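Local coordinates for protein Exo-beta-1,3-glucanase (Streptomyces sp. SirexAA-E, PDB 4PEY) that hydrolyses laminarin and laminarioligosaccharides as a secreted exo-beta-1,3-glucanase of glycoside hydrolase family 55, yielding glucose and laminaribiose, at residues G98-G102 against N103-N107; T87-N90 against G91-V95; Q513-K517 against P518-F522; Y480-D483 against D484-T488; Y264-K267 against P268-A272. The protein carries 1 engineered substitution. All coordinates share one frame; numbering follows the deposited sequence. Where two conformers were deposited one is given.

Contact 1 (G98-G102 against N103-N107). With BGC (beta-D-glucopyranose), chain C.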
loop_
_atom_site.group_PDB
_atom_site.type_symbol
_atom_site.label_atom_id
_atom_site.label_comp_id
_atom_site.label_asym_id
_atom_site.label_seq_id
_atom_site.Cartn_x
_atom_site.Cartn_y
_atom_site.Cartn_z
ATOM N N GLY A 98 -7.817 -11.141 17.222
ATOM C CA GLY A 98 -7.965 -11.518 18.621
ATOM C C GLY A 98 -7.286 -10.558 19.589
ATOM O O GLY A 98 -7.823 -10.258 20.657
ATOM N N TRP A 99 -6.117 -10.048 19.202
ATOM C CA TRP A 99 -5.316 -9.221 20.104
ATOM C C TRP A 99 -5.997 -7.884 20.394
ATOM O O TRP A 99 -5.703 -7.232 21.400
ATOM C CB TRP A 99 -3.921 -8.978 19.517
ATOM C CG TRP A 99 -3.940 -8.044 18.337
ATOM C CD1 TRP A 99 -4.202 -8.367 17.030
ATOM C CD2 TRP A 99 -3.698 -6.629 18.358
ATOM N NE1 TRP A 99 -4.131 -7.240 16.241
ATOM C CE2 TRP A 99 -3.823 -6.162 17.031
ATOM C CE3 TRP A 99 -3.381 -5.713 19.373
ATOM C CZ2 TRP A 99 -3.654 -4.817 16.689
ATOM C CZ3 TRP A 99 -3.206 -4.378 19.031
ATOM C CH2 TRP A 99 -3.346 -3.943 17.699
ATOM N N PHE A 100 -6.899 -7.480 19.504
ATOM C CA PHE A 100 -7.590 -6.200 19.622
ATOM C C PHE A 100 -9.089 -6.458 19.756
ATOM O O PHE A 100 -9.912 -5.658 19.317
ATOM C CB PHE A 100 -7.276 -5.313 18.408
ATOM C CG PHE A 100 -7.422 -3.827 18.660
ATOM C CD1 PHE A 100 -7.034 -3.262 19.865
ATOM C CD2 PHE A 100 -7.905 -2.991 17.663
ATOM C CE1 PHE A 100 -7.158 -1.890 20.079
ATOM C CE2 PHE A 100 -8.034 -1.621 17.870
ATOM C CZ PHE A 100 -7.657 -1.069 19.074
ATOM N N ASP A 101 -9.416 -7.607 20.349
ATOM C CA ASP A 101 -10.784 -8.000 20.679
ATOM C C ASP A 101 -11.756 -7.926 19.504
ATOM O O ASP A 101 -12.893 -7.463 19.649
ATOM C CB ASP A 101 -11.305 -7.144 21.829
ATOM C CG ASP A 101 -10.496 -7.326 23.103
ATOM O OD1 ASP A 101 -9.937 -8.425 23.314
ATOM O OD2 ASP A 101 -10.419 -6.365 23.894
ATOM N N GLY A 102 -11.307 -8.392 18.344
ATOM C CA GLY A 102 -12.173 -8.516 17.186
ATOM C C GLY A 102 -12.190 -7.311 16.268
ATOM O O GLY A 102 -12.816 -7.346 15.204
ATOM N N ASN A 103 -11.502 -6.246 16.674
ATOM C CA ASN A 103 -11.382 -5.025 15.880
ATOM C C ASN A 103 -10.147 -5.162 14.991
ATOM O O ASN A 103 -9.039 -5.236 15.503
ATOM C CB ASN A 103 -11.277 -3.811 16.817
ATOM C CG ASN A 103 -11.196 -2.475 16.082
ATOM O OD1 ASN A 103 -10.758 -2.397 14.935
ATOM N ND2 ASN A 103 -11.599 -1.405 16.767
ATOM N N ALA A 104 -10.336 -5.211 13.673
ATOM C CA ALA A 104 -9.223 -5.431 12.738
ATOM C C ALA A 104 -8.600 -4.142 12.183
ATOM O O ALA A 104 -7.722 -4.209 11.312
ATOM C CB ALA A 104 -9.684 -6.315 11.571
ATOM N N THR A 105 -9.020 -2.981 12.689
ATOM C CA THR A 105 -8.586 -1.710 12.105
ATOM C C THR A 105 -7.167 -1.270 12.476
ATOM O O THR A 105 -6.741 -0.184 12.071
ATOM C CB THR A 105 -9.542 -0.537 12.467
ATOM O OG1 THR A 105 -9.564 -0.333 13.889
ATOM C CG2 THR A 105 -10.947 -0.801 11.945
ATOM N N GLN A 106 -6.433 -2.087 13.227
ATOM C CA GLN A 106 -5.008 -1.804 13.420
ATOM C C GLN A 106 -4.133 -2.967 12.929
ATOM O O GLN A 106 -2.961 -3.072 13.296
ATOM C CB GLN A 106 -4.718 -1.452 14.892
ATOM C CG GLN A 106 -5.452 -0.158 15.277
ATOM C CD GLN A 106 -5.183 0.369 16.672
ATOM O OE1 GLN A 106 -4.247 -0.050 17.359
ATOM N NE2 GLN A 106 -6.008 1.324 17.091
ATOM N N ASN A 107 -4.692 -3.813 12.064
ATOM C CA ASN A 107 -3.934 -4.938 11.510
ATOM C C ASN A 107 -3.118 -4.487 10.290
ATOM O O ASN A 107 -3.499 -4.737 9.133
ATOM C CB ASN A 107 -4.870 -6.102 11.151
ATOM C CG ASN A 107 -5.285 -6.919 12.379
ATOM O OD1 ASN A 107 -4.809 -6.668 13.489
ATOM N ND2 ASN A 107 -6.174 -7.902 12.184
HETATM C C2 BGC C . -9.964 -14.617 17.753
HETATM C C3 BGC C . -9.025 -15.779 18.052
HETATM C C4 BGC C . -8.131 -15.478 19.254
HETATM C C5 BGC C . -8.952 -14.964 20.433
HETATM C C6 BGC C . -8.046 -14.581 21.612
HETATM C C1 BGC C . -10.675 -14.114 19.001
HETATM O O1 BGC C . -11.341 -12.912 18.652
HETATM O O2 BGC C . -10.910 -15.030 16.784
HETATM O O3 BGC C . -8.244 -16.014 16.899
HETATM O O4 BGC C . -7.438 -16.653 19.630
HETATM O O5 BGC C . -9.741 -13.854 20.040
HETATM O O6 BGC C . -7.065 -13.640 21.209
#
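The loop of residues 98-107 contributes to two glycan pockets: Gly98 lines one, with its CA 3.3 Å from O5 of a bound glucose, while Thr105 and Gln106 line the other. Trp99 and Asn107 are joined by a nearly straight hydrogen bond, Trp99 NE1 to Asn107 OD1 at 2.9 Å, the acceptor lying in the indole plane and the donor in the plane of the amide carbonyl. Trp99 CG sits between its backbone N and carbonyl carbon (chi1 71°), which folds the indole back so that CB of Phe100 rests over one face. Trp99 CH2 lies 4.0 Å from Gln106 CB.

The backbone reverses in a type I' beta turn from Phe100 to Asn103, closed by Asn103 N to Phe100 O at 3.1 Å. Gly102, with positive phi, is its third residue. At the two ends of the turn, the side chains of Phe100 and Asn103 run side by side in the same direction, Phe100 CD2 3.6 Å from Asn103 CB. The Gln106 amide comes to the far end of the phenyl ring, Gln106 NE2 3.5 Å from Phe100 CZ, while its OE1 accepts from Gln49. Asn103 forms an Asx turn: its OD1 takes the backbone N of Thr105 at 2.9 Å, in the carbonyl plane, and also Thr105 OG1 at 2.6 Å. Thr105 in turn packs on the substrate-binding Trp152.

Contact 2 (T87-N90 against G91-V95). With BGC (beta-D-glucopyranose), chain B.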
loop_
_atom_site.group_PDB
_atom_site.type_symbol
_atom_site.label_atom_id
_atom_site.label_comp_id
_atom_site.label_asym_id
_atom_site.label_seq_id
_atom_site.Cartn_x
_atom_site.Cartn_y
_atom_site.Cartn_z
ATOM N N THR A 87 4.640 -23.533 -4.487
ATOM C CA THR A 87 4.756 -23.571 -3.031
ATOM C C THR A 87 3.361 -23.625 -2.437
ATOM O O THR A 87 2.674 -22.606 -2.365
ATOM C CB THR A 87 5.519 -22.342 -2.475
ATOM O OG1 THR A 87 6.704 -22.129 -3.252
ATOM C CG2 THR A 87 5.922 -22.575 -1.028
ATOM N N THR A 88 2.947 -24.817 -2.018
ATOM C CA THR A 88 1.568 -25.046 -1.621
ATOM C C THR A 88 1.463 -25.377 -0.135
ATOM O O THR A 88 2.189 -26.232 0.375
ATOM C CB THR A 88 0.938 -26.192 -2.446
ATOM O OG1 THR A 88 0.908 -25.824 -3.833
ATOM C CG2 THR A 88 -0.489 -26.475 -1.981
ATOM N N PHE A 89 0.563 -24.678 0.550
ATOM C CA PHE A 89 0.228 -24.982 1.939
ATOM C C PHE A 89 -1.066 -25.767 1.990
ATOM O O PHE A 89 -2.096 -25.292 1.495
ATOM C CB PHE A 89 0.018 -23.715 2.788
ATOM C CG PHE A 89 1.272 -22.942 3.123
ATOM C CD1 PHE A 89 2.505 -23.267 2.579
ATOM C CD2 PHE A 89 1.194 -21.868 3.999
ATOM C CE1 PHE A 89 3.644 -22.534 2.910
ATOM C CE2 PHE A 89 2.317 -21.130 4.329
ATOM C CZ PHE A 89 3.544 -21.461 3.783
ATOM N N ASN A 90 -1.029 -26.954 2.583
ATOM C CA ASN A 90 -2.254 -27.569 3.054
ATOM C C ASN A 90 -2.479 -26.994 4.436
ATOM O O ASN A 90 -1.929 -27.464 5.437
ATOM C CB ASN A 90 -2.151 -29.087 3.031
ATOM C CG ASN A 90 -2.104 -29.612 1.621
ATOM O OD1 ASN A 90 -2.884 -29.172 0.767
ATOM N ND2 ASN A 90 -1.163 -30.503 1.344
ATOM N N GLY A 91 -3.241 -25.907 4.455
ATOM C CA GLY A 91 -3.340 -25.058 5.623
ATOM C C GLY A 91 -3.571 -23.617 5.220
ATOM O O GLY A 91 -4.057 -23.351 4.121
ATOM N N ASP A 92 -3.201 -22.690 6.107
ATOM C CA ASP A 92 -3.680 -21.318 6.029
ATOM C C ASP A 92 -2.577 -20.291 6.238
ATOM O O ASP A 92 -1.569 -20.558 6.906
ATOM C CB ASP A 92 -4.771 -21.071 7.082
ATOM C CG ASP A 92 -6.012 -21.935 6.878
ATOM O OD1 ASP A 92 -5.901 -23.184 6.861
ATOM O OD2 ASP A 92 -7.113 -21.355 6.757
ATOM N N VAL A 93 -2.790 -19.109 5.673
ATOM C CA VAL A 93 -2.032 -17.921 6.038
ATOM C C VAL A 93 -3.059 -16.961 6.639
ATOM O O VAL A 93 -3.861 -16.351 5.927
ATOM C CB VAL A 93 -1.294 -17.304 4.829
ATOM C CG1 VAL A 93 -0.686 -15.973 5.202
ATOM C CG2 VAL A 93 -0.206 -18.253 4.337
ATOM N N THR A 94 -3.051 -16.877 7.963
ATOM C CA THR A 94 -4.146 -16.275 8.714
ATOM C C THR A 94 -3.816 -14.925 9.324
ATOM O O THR A 94 -2.791 -14.782 9.993
ATOM C CB THR A 94 -4.577 -17.218 9.854
ATOM O OG1 THR A 94 -5.043 -18.452 9.292
ATOM C CG2 THR A 94 -5.674 -16.589 10.729
ATOM N N VAL A 95 -4.685 -13.941 9.102
ATOM C CA VAL A 95 -4.709 -12.757 9.953
ATOM C C VAL A 95 -6.099 -12.621 10.574
ATOM O O VAL A 95 -7.115 -12.633 9.866
ATOM C CB VAL A 95 -4.343 -11.466 9.183
ATOM C CG1 VAL A 95 -4.462 -10.247 10.091
ATOM C CG2 VAL A 95 -2.928 -11.551 8.616
HETATM C C2 BGC B . -8.527 -18.919 11.289
HETATM C C3 BGC B . -9.472 -19.779 10.458
HETATM C C4 BGC B . -8.915 -21.191 10.267
HETATM C C5 BGC B . -8.451 -21.778 11.597
HETATM C C6 BGC B . -7.717 -23.099 11.400
HETATM C C1 BGC B . -8.171 -19.651 12.576
HETATM O O2 BGC B . -9.130 -17.670 11.588
HETATM O O3 BGC B . -9.677 -19.160 9.212
HETATM O O4 BGC B . -9.909 -22.030 9.712
HETATM O O5 BGC B . -7.572 -20.887 12.249
HETATM O O6 BGC B . -7.693 -23.822 12.610
#
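A local packing contact across a corner of the chain joins Phe89 to Val93, where residues 87-94 pass from one face of the parallel beta-helix to the next. The corner lies at Asn90 and Gly91, between short strands. Gly91, with phi 148°, takes backbone angles there that suit a residue without a side chain.

The Phe89 ring, with CG anti to the carbonyl carbon (chi1 -72°), reaches Val93 with the CD2-CE2 side. A single methyl does the touching: Val93 CG2 stands 3.8 Å from Phe89 CE2 and 3.9 Å from Phe89 CD2, approaching the ring obliquely. Asp92 O lies near the ring plane at its edge, 4.2 Å from Phe89 CD2.

Asp92 turns away from the corner; its OD1 accepts from the backbone N of Val120, and its OD2 is 3.9 Å from C4 of a bound glucose. Thr94 lines the same glycan pocket, its CG2 3.7 Å from O2 of that sugar. Asn90 is held by side-chain bonds to Asn65 and Asn118. Leu117 of strand 116-118 packs against both Phe89 and Val93, and Phe89 also meets Ile67 of strand 67-70 and, edge to face, the ring of Phe59.

Contact 3 (Q513-K517 against P518-F522)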
loop_
_atom_site.group_PDB
_atom_site.type_symbol
_atom_site.label_atom_id
_atom_site.label_comp_id
_atom_site.label_asym_id
_atom_site.label_seq_id
_atom_site.Cartn_x
_atom_site.Cartn_y
_atom_site.Cartn_z
ATOM N N GLN A 513 -11.664 18.199 -4.287
ATOM C CA GLN A 513 -11.684 19.540 -4.867
ATOM C C GLN A 513 -11.021 19.470 -6.235
ATOM O O GLN A 513 -9.935 18.894 -6.368
ATOM C CB GLN A 513 -10.964 20.562 -3.965
ATOM C CG GLN A 513 -11.010 21.992 -4.508
ATOM C CD GLN A 513 -10.145 22.974 -3.727
ATOM O OE1 GLN A 513 -9.190 22.590 -3.044
ATOM N NE2 GLN A 513 -10.476 24.252 -3.833
ATOM N N ALA A 514 -11.676 20.029 -7.252
ATOM C CA ALA A 514 -11.168 19.944 -8.620
ATOM C C ALA A 514 -11.765 21.043 -9.484
ATOM O O ALA A 514 -12.840 21.556 -9.178
ATOM C CB ALA A 514 -11.479 18.565 -9.230
ATOM N N PRO A 515 -11.068 21.416 -10.567
ATOM C CA PRO A 515 -11.715 22.337 -11.503
ATOM C C PRO A 515 -12.890 21.663 -12.201
ATOM O O PRO A 515 -12.932 20.431 -12.286
ATOM C CB PRO A 515 -10.597 22.676 -12.492
ATOM C CG PRO A 515 -9.683 21.483 -12.444
ATOM C CD PRO A 515 -9.707 21.045 -10.998
ATOM N N VAL A 516 -13.837 22.463 -12.674
ATOM C CA VAL A 516 -14.950 21.952 -13.456
ATOM C C VAL A 516 -14.611 22.113 -14.937
ATOM O O VAL A 516 -14.785 23.190 -15.513
ATOM C CB VAL A 516 -16.269 22.672 -13.106
ATOM C CG1 VAL A 516 -17.416 22.082 -13.894
ATOM C CG2 VAL A 516 -16.541 22.551 -11.612
ATOM N N LYS A 517 -14.096 21.033 -15.522
ATOM C CA LYS A 517 -13.580 21.007 -16.888
ATOM C C LYS A 517 -13.935 19.659 -17.507
ATOM O O LYS A 517 -13.967 18.648 -16.804
ATOM C CB LYS A 517 -12.054 21.214 -16.919
ATOM C CG LYS A 517 -11.561 22.570 -16.413
ATOM C CD LYS A 517 -10.028 22.637 -16.426
ATOM C CE LYS A 517 -9.513 23.980 -15.920
ATOM N NZ LYS A 517 -8.023 24.065 -15.956
ATOM N N PRO A 518 -14.194 19.633 -18.823
ATOM C CA PRO A 518 -14.634 18.410 -19.503
ATOM C C PRO A 518 -13.675 17.237 -19.333
ATOM O O PRO A 518 -14.123 16.092 -19.290
ATOM C CB PRO A 518 -14.698 18.829 -20.978
ATOM C CG PRO A 518 -14.842 20.302 -20.953
ATOM C CD PRO A 518 -14.133 20.787 -19.740
ATOM N N GLY A 519 -12.382 17.521 -19.230
ATOM C CA GLY A 519 -11.382 16.471 -19.155
ATOM C C GLY A 519 -11.005 16.053 -17.744
ATOM O O GLY A 519 -10.164 15.174 -17.564
ATOM N N VAL A 520 -11.642 16.669 -16.746
ATOM C CA VAL A 520 -11.393 16.336 -15.345
ATOM C C VAL A 520 -12.622 15.608 -14.818
ATOM O O VAL A 520 -13.664 16.216 -14.596
ATOM C CB VAL A 520 -11.091 17.600 -14.503
ATOM C CG1 VAL A 520 -10.996 17.264 -13.015
ATOM C CG2 VAL A 520 -9.810 18.263 -14.994
ATOM N N LYS A 521 -12.504 14.296 -14.639
ATOM C CA LYS A 521 -13.672 13.456 -14.393
ATOM C C LYS A 521 -13.502 12.552 -13.191
ATOM O O LYS A 521 -12.415 12.015 -12.960
ATOM C CB LYS A 521 -13.976 12.597 -15.632
ATOM C CG LYS A 521 -14.263 13.413 -16.878
ATOM C CD LYS A 521 -14.786 12.570 -18.031
ATOM C CE LYS A 521 -13.842 11.461 -18.400
ATOM N NZ LYS A 521 -14.330 10.780 -19.635
ATOM N N PHE A 522 -14.582 12.377 -12.433
ATOM C CA PHE A 522 -14.590 11.420 -11.326
ATOM C C PHE A 522 -15.770 10.474 -11.403
ATOM O O PHE A 522 -16.856 10.836 -11.878
ATOM C CB PHE A 522 -14.594 12.142 -9.969
ATOM C CG PHE A 522 -13.315 12.861 -9.681
ATOM C CD1 PHE A 522 -13.205 14.222 -9.911
ATOM C CD2 PHE A 522 -12.203 12.169 -9.221
ATOM C CE1 PHE A 522 -12.011 14.885 -9.670
ATOM C CE2 PHE A 522 -11.006 12.824 -8.982
ATOM C CZ PHE A 522 -10.914 14.184 -9.195
HETATM O O HOH W 1 -14.470 18.765 -13.841
#
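Val520 carries CG1 anti to its backbone N (chi1 173°) and CG2 anti to its carbonyl carbon, a setting that spreads the two methyls against different residues of 514-517. Val520 CG1 reaches Ala514 CB at 4.0 Å, whereas Val520 CG2 meets Pro515 CG at 4.1 Å, the proline and valine side chains crossing at about a right angle. Phe522, its CG likewise anti to the carbonyl carbon (chi1 -68°), brings ring atom CE1 to within 3.7 Å of Ala514 CB, which stands at the edge of the ring near its plane. Ala514 CB is thus touched by both Val520 and Phe522.

The chain reverses between these partners in a type I beta turn from Lys517 to Val520, leading into strand 520-529 of the beta-helix and closed by Val520 N to Lys517 O at 3.1 Å. A water sits inside the bend, accepting from Lys517 N at 2.8 Å and lying within hydrogen-bonding distance of Pro515 O at 2.7 Å and Val520 O at 2.8 Å. Lys517 extends away from the turn, and its NZ donates to the backbone carbonyls of Asp484 and Val486. Val482 of strand 480-482 packs on Ala514, Pro515 and Phe522.

Contact 4 (Y480-D483 against D484-T488)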
loop_
_atom_site.group_PDB
_atom_site.type_symbol
_atom_site.label_atom_id
_atom_site.label_comp_id
_atom_site.label_asym_id
_atom_site.label_seq_id
_atom_site.Cartn_x
_atom_site.Cartn_y
_atom_site.Cartn_z
ATOM N N TYR A 480 -8.322 15.049 -1.413
ATOM C CA TYR A 480 -7.818 14.831 -2.760
ATOM C C TYR A 480 -8.120 16.074 -3.581
ATOM O O TYR A 480 -9.278 16.358 -3.889
ATOM C CB TYR A 480 -8.460 13.585 -3.363
ATOM C CG TYR A 480 -7.879 13.046 -4.657
ATOM C CD1 TYR A 480 -8.221 13.607 -5.886
ATOM C CD2 TYR A 480 -7.061 11.915 -4.655
ATOM C CE1 TYR A 480 -7.723 13.082 -7.081
ATOM C CE2 TYR A 480 -6.555 11.386 -5.830
ATOM C CZ TYR A 480 -6.902 11.962 -7.046
ATOM O OH TYR A 480 -6.416 11.424 -8.219
ATOM N N LYS A 481 -7.066 16.817 -3.901
ATOM C CA LYS A 481 -7.172 18.077 -4.616
ATOM C C LYS A 481 -6.484 18.003 -5.967
ATOM O O LYS A 481 -5.299 17.686 -6.048
ATOM C CB LYS A 481 -6.549 19.217 -3.808
ATOM C CG LYS A 481 -6.515 20.536 -4.580
ATOM C CD LYS A 481 -5.693 21.590 -3.885
ATOM C CE LYS A 481 -5.657 22.887 -4.696
ATOM N NZ LYS A 481 -6.972 23.594 -4.748
ATOM N N VAL A 482 -7.238 18.300 -7.022
ATOM C CA VAL A 482 -6.678 18.504 -8.349
ATOM C C VAL A 482 -6.567 20.006 -8.560
ATOM O O VAL A 482 -7.569 20.721 -8.457
ATOM C CB VAL A 482 -7.559 17.861 -9.438
ATOM C CG1 VAL A 482 -6.963 18.074 -10.828
ATOM C CG2 VAL A 482 -7.741 16.368 -9.147
ATOM N N ASP A 483 -5.356 20.488 -8.834
ATOM C CA ASP A 483 -5.146 21.926 -9.015
ATOM C C ASP A 483 -6.047 22.505 -10.105
ATOM O O ASP A 483 -6.345 21.831 -11.097
ATOM C CB ASP A 483 -3.685 22.221 -9.354
ATOM C CG ASP A 483 -2.767 22.080 -8.160
ATOM O OD1 ASP A 483 -3.266 21.818 -7.040
ATOM O OD2 ASP A 483 -1.544 22.252 -8.350
ATOM N N ASP A 484 -6.474 23.752 -9.917
ATOM C CA ASP A 484 -7.360 24.409 -10.877
ATOM C C ASP A 484 -6.759 24.490 -12.281
ATOM O O ASP A 484 -7.489 24.502 -13.270
ATOM C CB ASP A 484 -7.726 25.814 -10.390
ATOM C CG ASP A 484 -8.637 25.790 -9.179
ATOM O OD1 ASP A 484 -9.300 24.749 -8.953
ATOM O OD2 ASP A 484 -8.701 26.812 -8.459
ATOM N N SER A 485 -5.432 24.534 -12.368
ATOM C CA SER A 485 -4.749 24.685 -13.654
ATOM C C SER A 485 -4.737 23.396 -14.485
ATOM O O SER A 485 -4.488 23.430 -15.690
ATOM C CB SER A 485 -3.312 25.168 -13.432
ATOM O OG SER A 485 -2.600 24.282 -12.584
ATOM N N VAL A 486 -5.005 22.266 -13.840
ATOM C CA VAL A 486 -5.007 20.969 -14.524
ATOM C C VAL A 486 -6.147 20.872 -15.549
ATOM O O VAL A 486 -7.252 21.348 -15.290
ATOM C CB VAL A 486 -5.115 19.825 -13.491
ATOM C CG1 VAL A 486 -5.379 18.484 -14.161
ATOM C CG2 VAL A 486 -3.854 19.772 -12.636
ATOM N N THR A 487 -5.880 20.252 -16.702
ATOM C CA THR A 487 -6.854 20.130 -17.784
ATOM C C THR A 487 -7.469 18.721 -17.874
ATOM O O THR A 487 -8.633 18.551 -18.253
ATOM C CB THR A 487 -6.191 20.490 -19.134
ATOM O OG1 THR A 487 -5.671 21.821 -19.058
ATOM C CG2 THR A 487 -7.186 20.406 -20.283
ATOM N N THR A 488 -6.671 17.705 -17.550
ATOM C CA THR A 488 -7.100 16.317 -17.685
ATOM C C THR A 488 -6.769 15.516 -16.429
ATOM O O THR A 488 -5.646 15.572 -15.934
ATOM C CB THR A 488 -6.440 15.645 -18.916
ATOM O OG1 THR A 488 -6.636 16.467 -20.073
ATOM C CG2 THR A 488 -7.038 14.271 -19.172
HETATM O O HOH W 2 -5.499 25.263 -7.369
HETATM O O HOH W 3 -8.689 22.801 -7.087
#
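Val486 packs back onto Val482 across a type I beta turn that runs from Asp483 to Val486 and follows strand 480-482. Val486 CB lies 3.4 Å from Asp483 O and 3.7 Å from Val482 CG1. Beyond CB the side chain forks. Val486 CG1, anti to the backbone N (chi1 169°), also meets Val482 CG1 at 3.7 Å; Val486 CG2 lies 3.6 Å from Asp483 O. The two valine side chains cross at about a right angle. One methyl of Val482 is met by CB and both branches of Val486. The turn is closed by Val486 N donating to Asp483 O at 3.1 Å.

On the other flank the polar groups are joined through water. One water accepts from Lys481 NZ and donates both to Val482 O, at 2.7 Å, and to Asp484 OD1, at 2.8 Å; a second accepts from Asp484 N, with a weak bond from the same lysine. The carboxylate of Asp483 leads away to Gln444 in strand 443-445 and to Ser446 just beyond it.

Lys481 NZ and Asp484 OD1, 4.9 Å apart, are thus linked only indirectly. Lys481 also has a weak bond to Gln513, and its positive charge may slightly favour the ionised aspartate.

Contact 5 (Y264-K267 against P268-A272)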
loop_
_atom_site.group_PDB
_atom_site.type_symbol
_atom_site.label_atom_id
_atom_site.label_comp_id
_atom_site.label_asym_id
_atom_site.label_seq_id
_atom_site.Cartn_x
_atom_site.Cartn_y
_atom_site.Cartn_z
ATOM N N TYR A 264 23.132 -5.739 -3.763
ATOM C CA TYR A 264 23.733 -5.464 -2.464
ATOM C C TYR A 264 22.720 -5.870 -1.402
ATOM O O TYR A 264 21.605 -5.348 -1.374
ATOM C CB TYR A 264 24.114 -3.986 -2.317
ATOM C CG TYR A 264 24.639 -3.622 -0.943
ATOM C CD1 TYR A 264 25.636 -4.369 -0.336
ATOM C CD2 TYR A 264 24.144 -2.519 -0.258
ATOM C CE1 TYR A 264 26.121 -4.028 0.924
ATOM C CE2 TYR A 264 24.618 -2.178 0.997
ATOM C CZ TYR A 264 25.606 -2.933 1.584
ATOM O OH TYR A 264 26.084 -2.589 2.832
ATOM N N VAL A 265 23.097 -6.828 -0.564
ATOM C CA VAL A 265 22.216 -7.325 0.482
ATOM C C VAL A 265 22.405 -6.450 1.707
ATOM O O VAL A 265 23.402 -6.565 2.420
ATOM C CB VAL A 265 22.502 -8.807 0.797
ATOM C CG1 VAL A 265 21.617 -9.314 1.927
ATOM C CG2 VAL A 265 22.300 -9.652 -0.460
ATOM N N VAL A 266 21.454 -5.540 1.914
ATOM C CA VAL A 266 21.548 -4.548 2.979
ATOM C C VAL A 266 21.167 -5.178 4.313
ATOM O O VAL A 266 20.117 -5.811 4.436
ATOM C CB VAL A 266 20.635 -3.330 2.712
ATOM C CG1 VAL A 266 20.921 -2.220 3.724
ATOM C CG2 VAL A 266 20.811 -2.823 1.286
ATOM N N LYS A 267 22.036 -5.006 5.301
ATOM C CA LYS A 267 21.809 -5.528 6.638
ATOM C C LYS A 267 22.070 -4.426 7.663
ATOM O O LYS A 267 22.746 -3.446 7.352
ATOM C CB LYS A 267 22.694 -6.760 6.877
ATOM C CG LYS A 267 22.133 -8.009 6.202
ATOM C CD LYS A 267 23.014 -9.234 6.355
ATOM C CE LYS A 267 24.136 -9.229 5.352
ATOM N NZ LYS A 267 24.777 -10.573 5.285
ATOM N N PRO A 268 21.495 -4.559 8.872
ATOM C CA PRO A 268 21.700 -3.578 9.943
ATOM C C PRO A 268 23.158 -3.160 10.069
ATOM O O PRO A 268 24.043 -4.020 10.086
ATOM C CB PRO A 268 21.232 -4.332 11.187
ATOM C CG PRO A 268 20.148 -5.210 10.672
ATOM C CD PRO A 268 20.574 -5.633 9.289
ATOM N N GLY A 269 23.404 -1.856 10.111
ATOM C CA GLY A 269 24.758 -1.339 10.164
ATOM C C GLY A 269 25.165 -0.625 8.888
ATOM O O GLY A 269 26.083 0.193 8.895
ATOM N N ALA A 270 24.485 -0.936 7.787
ATOM C CA ALA A 270 24.792 -0.306 6.505
ATOM C C ALA A 270 24.530 1.192 6.554
ATOM O O ALA A 270 23.555 1.637 7.153
ATOM C CB ALA A 270 23.977 -0.941 5.388
ATOM N N THR A 271 25.406 1.964 5.924
ATOM C CA THR A 271 25.223 3.405 5.823
ATOM C C THR A 271 24.625 3.778 4.474
ATOM O O THR A 271 24.715 3.016 3.510
ATOM C CB THR A 271 26.551 4.166 5.998
ATOM O OG1 THR A 271 27.448 3.808 4.938
ATOM C CG2 THR A 271 27.189 3.837 7.339
ATOM N N ALA A 272 24.021 4.957 4.401
ATOM C CA ALA A 272 23.533 5.454 3.126
ATOM C C ALA A 272 24.693 5.624 2.139
ATOM O O ALA A 272 24.521 5.412 0.943
ATOM C CB ALA A 272 22.788 6.760 3.312
#
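Ala270 CB is the packed point of this contact, touching Val266 CG1 and Tyr264 OH, each at 3.7 Å, the two partners lying at about a right angle as seen from the methyl. Both place their reaching groups anti to the backbone N, Val266 through CG1 (chi1 -171°) and Tyr264 through its ring (chi1 175°). Ala270 CB also lies 3.4 Å from Lys267 O. Lys267 O accepts from Ala270 N at 3.1 Å, with the donor in the carbonyl plane, and so closes the turn. Crowding is also evident at the entry, with Lys267 CB only 3.4 Å from Pro268 CD.

The outer side is looser. Pro268 and Gly269 at the tip of the turn are exposed, and the proline ring points back from the cluster, touching Tyr292 of strand 291-294. Lys267 turns its long chain away, bending at chi3, and gives NZ to the backbone O of Asp19. Thr271, also exposed, faces away and caps the following helix: its OG1 accepts from Thr274 N.

Proline followed by a glycine with positive phi, here 111°, is the classic sequence of a type II beta turn, which in this case links strand 263-266 to the N-cap of helix 272-280.

In the fold
From the N terminus the five contacts follow in series, none nesting or crossing another. Contact 2 turns a corner within strand 87-94, and contact 1 soon folds the loop before strand 110-113; they touch where Asn107 packs on Val95, and both contribute residues to a glycan pocket. Contact 5 comes next, at the start of the second run of beta-helix coils, and connects strand 263-266 to helix 272-280. Contact 4 closes the turn between strands 480-482 and 489-498, and contact 3 the one leading into strand 520-529. Their centres are only about 7 Å apart, tied by strand pairing of Gln513 with Val482, whereas contact 5 lies about 45 Å from contact 3, centre to centre.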